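Local atomic coordinates of D-aminoacyl-tRNA deacylase (Archaeoglobus fulgidus, PDB entry 1YQE), a protein that probably hydrolyses D-aminoacyl-tRNAs to free tRNA and D-amino acids with the help of zinc, countering the toxicity of mischarged tRNA. Residues L109-L122 with I206-F218. Numbering follows the deposited sequence.
Sequences LAKPSPQTMKNYVL and IMLTTTFTFGHNF
Three backbone carbonyls close round the ammonium group of Lys118: NZ donates to Met207 O and to Thr210 O, each at 2.7 Å, and to Phe212 O at 2.9 Å. The three oxygens come from the last turn of helix 201-209 (Met207), the link after it (Thr210) and the start of strand 212-218 (Phe212), and NZ stands above each carbonyl plane rather than within it. The lysine reaches them because CG lies anti to the backbone N (chi1 -180°) and the chain bends once, at chi2, before running out straight. On the way its CB passes Thr213 OG1. Inside the link, Thr210 OG1 accepts from Phe212 N, closing an ST turn, and donates back to Ile206 O, which probably helps hold the carbonyls facing the lysine.

One turn before Lys118 on the helix, Pro114 O takes the proton of Thr213 OG1 at 2.7 Å. That carbonyl also accepts from Lys118 N, the two donors arriving from opposite faces of its plane. Beyond the lysine, the methyl CE of Met207 packs against Val121 CG2 at 3.8 Å, while Val121 CG1 meets Leu208 CD2.

Past the corner at Gly215, against which Pro112 and Pro114 pack, His216 NE2 donates to Ala110 O at 2.7 Å with the oxygen near the ring plane. Leu109 CD2 lies over one face of this imidazole, a CH-pi contact 4.1 Å from the centroid, and also touches the edge of the Phe218 ring at CE1. Thr141 bonds to ND1, so both ring nitrogens are held.

Helix 114-125 is thus joined to the edge strand of the four-stranded parallel sheet. Three bonds use the three N-H groups of the ammonium, and its charge is probably stabilised by the carbonyl dipoles, binding helix, link and strand together in the buried interior.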
loop_
_atom_site.group_PDB
_atom_site.type_symbol
_atom_site.label_atom_id
_atom_site.label_comp_id
_atom_site.label_asym_id
_atom_site.label_seq_id
_atom_site.Cartn_x
_atom_site.Cartn_y
_atom_site.Cartn_z
ATOM N N LEU A 109 -3.173 -11.981 -4.953
ATOM C CA LEU A 109 -2.519 -10.759 -4.504
ATOM C C LEU A 109 -2.522 -9.660 -5.559
ATOM O O LEU A 109 -2.388 -9.935 -6.748
ATOM C CB LEU A 109 -1.068 -11.071 -4.125
ATOM C CG LEU A 109 -0.798 -12.122 -3.041
ATOM C CD1 LEU A 109 0.690 -12.466 -3.010
ATOM C CD2 LEU A 109 -1.264 -11.585 -1.692
ATOM N N ALA A 110 -2.673 -8.416 -5.120
ATOM C CA ALA A 110 -2.646 -7.291 -6.043
ATOM C C ALA A 110 -1.185 -6.919 -6.270
ATOM O O ALA A 110 -0.329 -7.170 -5.421
ATOM C CB ALA A 110 -3.407 -6.105 -5.456
ATOM N N LYS A 111 -0.893 -6.341 -7.427
ATOM C CA LYS A 111 0.463 -5.924 -7.747
ATOM C C LYS A 111 0.835 -4.730 -6.857
ATOM O O LYS A 111 0.164 -3.706 -6.881
ATOM C CB LYS A 111 0.537 -5.519 -9.226
ATOM C CG LYS A 111 1.877 -4.957 -9.704
ATOM C CD LYS A 111 2.938 -6.026 -9.838
ATOM C CE LYS A 111 4.134 -5.507 -10.634
ATOM N NZ LYS A 111 5.196 -6.533 -10.796
ATOM N N PRO A 112 1.898 -4.855 -6.047
ATOM C CA PRO A 112 2.289 -3.732 -5.181
ATOM C C PRO A 112 3.061 -2.644 -5.926
ATOM O O PRO A 112 3.425 -2.812 -7.087
ATOM C CB PRO A 112 3.143 -4.405 -4.108
ATOM C CG PRO A 112 3.793 -5.523 -4.856
ATOM C CD PRO A 112 2.665 -6.070 -5.717
ATOM N N SER A 113 3.294 -1.523 -5.248
ATOM C CA SER A 113 4.052 -0.408 -5.820
ATOM C C SER A 113 5.014 0.012 -4.709
ATOM O O SER A 113 4.874 1.084 -4.115
ATOM C CB SER A 113 3.112 0.745 -6.183
ATOM O OG SER A 113 3.775 1.716 -6.977
ATOM N N PRO A 114 6.008 -0.842 -4.417
ATOM C CA PRO A 114 7.034 -0.662 -3.380
ATOM C C PRO A 114 7.777 0.665 -3.341
ATOM O O PRO A 114 7.991 1.225 -2.265
ATOM C CB PRO A 114 7.978 -1.841 -3.616
ATOM C CG PRO A 114 7.081 -2.879 -4.206
ATOM C CD PRO A 114 6.268 -2.075 -5.179
ATOM N N GLN A 115 8.179 1.165 -4.505
ATOM C CA GLN A 115 8.916 2.425 -4.550
ATOM C C GLN A 115 8.068 3.611 -4.111
ATOM O O GLN A 115 8.480 4.393 -3.244
ATOM C CB GLN A 115 9.463 2.670 -5.961
ATOM C CG GLN A 115 10.365 1.553 -6.482
ATOM C CD GLN A 115 11.539 1.245 -5.560
ATOM O OE1 GLN A 115 12.172 2.151 -5.012
ATOM N NE2 GLN A 115 11.848 -0.040 -5.403
ATOM N N THR A 116 6.882 3.742 -4.697
ATOM C CA THR A 116 5.990 4.842 -4.367
ATOM C C THR A 116 5.524 4.759 -2.919
ATOM O O THR A 116 5.429 5.777 -2.233
ATOM C CB THR A 116 4.777 4.872 -5.307
ATOM O OG1 THR A 116 5.237 5.062 -6.651
ATOM C CG2 THR A 116 3.840 6.012 -4.938
ATOM N N MET A 117 5.233 3.551 -2.455
ATOM C CA MET A 117 4.823 3.383 -1.069
ATOM C C MET A 117 5.923 3.959 -0.172
ATOM O O MET A 117 5.639 4.670 0.792
ATOM C CB MET A 117 4.630 1.908 -0.750
ATOM C CG MET A 117 3.477 1.267 -1.487
ATOM S SD MET A 117 3.608 -0.523 -1.413
ATOM C CE MET A 117 3.248 -0.812 0.340
ATOM N N LYS A 118 7.176 3.650 -0.501
ATOM C CA LYS A 118 8.320 4.126 0.278
ATOM C C LYS A 118 8.447 5.644 0.244
ATOM O O LYS A 118 8.609 6.284 1.279
ATOM C CB LYS A 118 9.622 3.502 -0.241
ATOM C CG LYS A 118 10.890 3.931 0.514
ATOM C CD LYS A 118 10.918 3.403 1.960
ATOM C CE LYS A 118 12.279 3.642 2.620
ATOM N NZ LYS A 118 12.378 3.014 3.976
ATOM N N ASN A 119 8.392 6.219 -0.951
ATOM C CA ASN A 119 8.514 7.664 -1.089
ATOM C C ASN A 119 7.378 8.378 -0.369
ATOM O O ASN A 119 7.560 9.463 0.188
ATOM C CB ASN A 119 8.575 8.036 -2.576
ATOM C CG ASN A 119 9.868 7.571 -3.219
ATOM O OD1 ASN A 119 10.928 7.654 -2.608
ATOM N ND2 ASN A 119 9.789 7.081 -4.451
ATOM N N TYR A 120 6.204 7.755 -0.369
ATOM C CA TYR A 120 5.058 8.318 0.321
ATOM C C TYR A 120 5.328 8.341 1.827
ATOM O O TYR A 120 5.128 9.355 2.489
ATOM C CB TYR A 120 3.806 7.483 0.062
ATOM C CG TYR A 120 2.650 7.854 0.970
ATOM C CD1 TYR A 120 1.836 8.945 0.683
ATOM C CD2 TYR A 120 2.385 7.121 2.133
ATOM C CE1 TYR A 120 0.779 9.301 1.522
ATOM C CE2 TYR A 120 1.330 7.471 2.982
ATOM C CZ TYR A 120 0.532 8.561 2.668
ATOM O OH TYR A 120 -0.516 8.920 3.487
ATOM N N VAL A 121 5.780 7.216 2.365
ATOM C CA VAL A 121 6.048 7.126 3.793
ATOM C C VAL A 121 7.108 8.118 4.271
ATOM O O VAL A 121 6.955 8.732 5.331
ATOM C CB VAL A 121 6.455 5.693 4.180
ATOM C CG1 VAL A 121 6.943 5.644 5.632
ATOM C CG2 VAL A 121 5.260 4.771 4.000
ATOM N N LEU A 122 8.176 8.291 3.500
ATOM C CA LEU A 122 9.213 9.231 3.905
ATOM C C LEU A 122 8.717 10.676 3.824
ATOM O O LEU A 122 9.124 11.522 4.627
ATOM C CB LEU A 122 10.469 9.045 3.048
ATOM C CG LEU A 122 11.178 7.696 3.209
ATOM C CD1 LEU A 122 12.411 7.668 2.319
ATOM C CD2 LEU A 122 11.568 7.467 4.670
ATOM N N ILE A 206 11.181 -0.392 9.717
ATOM C CA ILE A 206 12.045 -0.538 8.556
ATOM C C ILE A 206 11.651 0.474 7.475
ATOM O O ILE A 206 12.519 1.060 6.819
ATOM C CB ILE A 206 11.991 -1.998 8.004
ATOM C CG1 ILE A 206 12.762 -2.924 8.957
ATOM C CG2 ILE A 206 12.594 -2.065 6.587
ATOM C CD1 ILE A 206 12.618 -4.412 8.662
ATOM N N MET A 207 10.350 0.697 7.303
ATOM C CA MET A 207 9.863 1.658 6.305
ATOM C C MET A 207 10.269 3.092 6.649
ATOM O O MET A 207 10.580 3.896 5.766
ATOM C CB MET A 207 8.336 1.594 6.201
ATOM C CG MET A 207 7.803 0.383 5.455
ATOM S SD MET A 207 8.288 0.448 3.700
ATOM C CE MET A 207 7.022 1.508 3.037
ATOM N N LEU A 208 10.267 3.411 7.938
ATOM C CA LEU A 208 10.605 4.758 8.384
ATOM C C LEU A 208 12.089 5.084 8.551
ATOM O O LEU A 208 12.471 6.259 8.480
ATOM C CB LEU A 208 9.893 5.049 9.711
ATOM C CG LEU A 208 8.370 5.186 9.714
ATOM C CD1 LEU A 208 7.838 5.076 11.138
ATOM C CD2 LEU A 208 7.981 6.513 9.096
ATOM N N THR A 209 12.931 4.071 8.745
ATOM C CA THR A 209 14.347 4.336 8.995
ATOM C C THR A 209 15.421 3.640 8.166
ATOM O O THR A 209 16.610 3.875 8.399
ATOM C CB THR A 209 14.685 4.050 10.466
ATOM O OG1 THR A 209 14.613 2.638 10.703
ATOM C CG2 THR A 209 13.700 4.764 11.387
ATOM N N THR A 210 15.035 2.798 7.210
ATOM C CA THR A 210 16.030 2.102 6.403
ATOM C C THR A 210 15.881 2.357 4.901
ATOM O O THR A 210 15.037 3.136 4.473
ATOM C CB THR A 210 15.981 0.578 6.657
ATOM O OG1 THR A 210 14.774 0.041 6.107
ATOM C CG2 THR A 210 16.021 0.281 8.159
ATOM N N THR A 211 16.718 1.694 4.108
ATOM C CA THR A 211 16.684 1.841 2.659
ATOM C C THR A 211 15.812 0.735 2.061
ATOM O O THR A 211 15.849 0.480 0.861
ATOM C CB THR A 211 18.097 1.733 2.057
ATOM O OG1 THR A 211 18.681 0.480 2.439
ATOM C CG2 THR A 211 18.988 2.880 2.568
ATOM N N PHE A 212 15.028 0.086 2.916
ATOM C CA PHE A 212 14.156 -0.998 2.485
ATOM C C PHE A 212 12.694 -0.603 2.411
ATOM O O PHE A 212 12.202 0.199 3.209
ATOM C CB PHE A 212 14.266 -2.192 3.437
ATOM C CG PHE A 212 15.164 -3.286 2.947
ATOM C CD1 PHE A 212 16.534 -3.250 3.197
ATOM C CD2 PHE A 212 14.635 -4.371 2.252
ATOM C CE1 PHE A 212 17.368 -4.279 2.768
ATOM C CE2 PHE A 212 15.458 -5.410 1.815
ATOM C CZ PHE A 212 16.830 -5.363 2.076
ATOM N N THR A 213 11.998 -1.186 1.445
ATOM C CA THR A 213 10.577 -0.952 1.294
ATOM C C THR A 213 9.986 -2.345 1.165
ATOM O O THR A 213 10.723 -3.320 1.054
ATOM C CB THR A 213 10.238 -0.126 0.040
ATOM O OG1 THR A 213 8.831 0.142 0.033
ATOM C CG2 THR A 213 10.607 -0.883 -1.246
ATOM N N PHE A 214 8.662 -2.431 1.191
ATOM C CA PHE A 214 7.981 -3.714 1.098
ATOM C C PHE A 214 6.956 -3.724 -0.015
ATOM O O PHE A 214 6.466 -2.679 -0.439
ATOM C CB PHE A 214 7.249 -4.021 2.410
ATOM C CG PHE A 214 8.161 -4.282 3.573
ATOM C CD1 PHE A 214 8.622 -5.567 3.833
ATOM C CD2 PHE A 214 8.588 -3.239 4.385
ATOM C CE1 PHE A 214 9.500 -5.815 4.886
ATOM C CE2 PHE A 214 9.466 -3.469 5.441
ATOM C CZ PHE A 214 9.926 -4.761 5.694
ATOM N N GLY A 215 6.663 -4.927 -0.495
ATOM C CA GLY A 215 5.638 -5.104 -1.498
ATOM C C GLY A 215 4.497 -5.658 -0.660
ATOM O O GLY A 215 3.610 -4.923 -0.230
ATOM N N HIS A 216 4.541 -6.958 -0.397
ATOM C CA HIS A 216 3.515 -7.596 0.419
ATOM C C HIS A 216 4.095 -7.935 1.784
ATOM O O HIS A 216 5.316 -7.997 1.954
ATOM C CB HIS A 216 2.992 -8.853 -0.282
ATOM C CG HIS A 216 1.977 -8.557 -1.341
ATOM N ND1 HIS A 216 0.708 -8.110 -1.044
ATOM C CD2 HIS A 216 2.063 -8.579 -2.692
ATOM C CE1 HIS A 216 0.055 -7.869 -2.165
ATOM N NE2 HIS A 216 0.855 -8.143 -3.180
ATOM N N ASN A 217 3.208 -8.118 2.753
ATOM C CA ASN A 217 3.584 -8.448 4.125
ATOM C C ASN A 217 2.524 -9.400 4.647
ATOM O O ASN A 217 1.334 -9.153 4.477
ATOM C CB ASN A 217 3.602 -7.194 5.003
ATOM C CG ASN A 217 4.959 -6.523 5.040
ATOM O OD1 ASN A 217 5.961 -7.154 5.367
ATOM N ND2 ASN A 217 4.997 -5.228 4.726
ATOM N N PHE A 218 2.952 -10.485 5.283
ATOM C CA PHE A 218 2.002 -11.459 5.798
ATOM C C PHE A 218 2.082 -11.625 7.315
ATOM O O PHE A 218 3.125 -11.980 7.871
ATOM C CB PHE A 218 2.220 -12.788 5.082
ATOM C CG PHE A 218 2.096 -12.679 3.589
ATOM C CD1 PHE A 218 0.876 -12.351 3.007
ATOM C CD2 PHE A 218 3.206 -12.840 2.773
ATOM C CE1 PHE A 218 0.767 -12.180 1.627
ATOM C CE2 PHE A 218 3.106 -12.674 1.388
ATOM C CZ PHE A 218 1.889 -12.342 0.820
#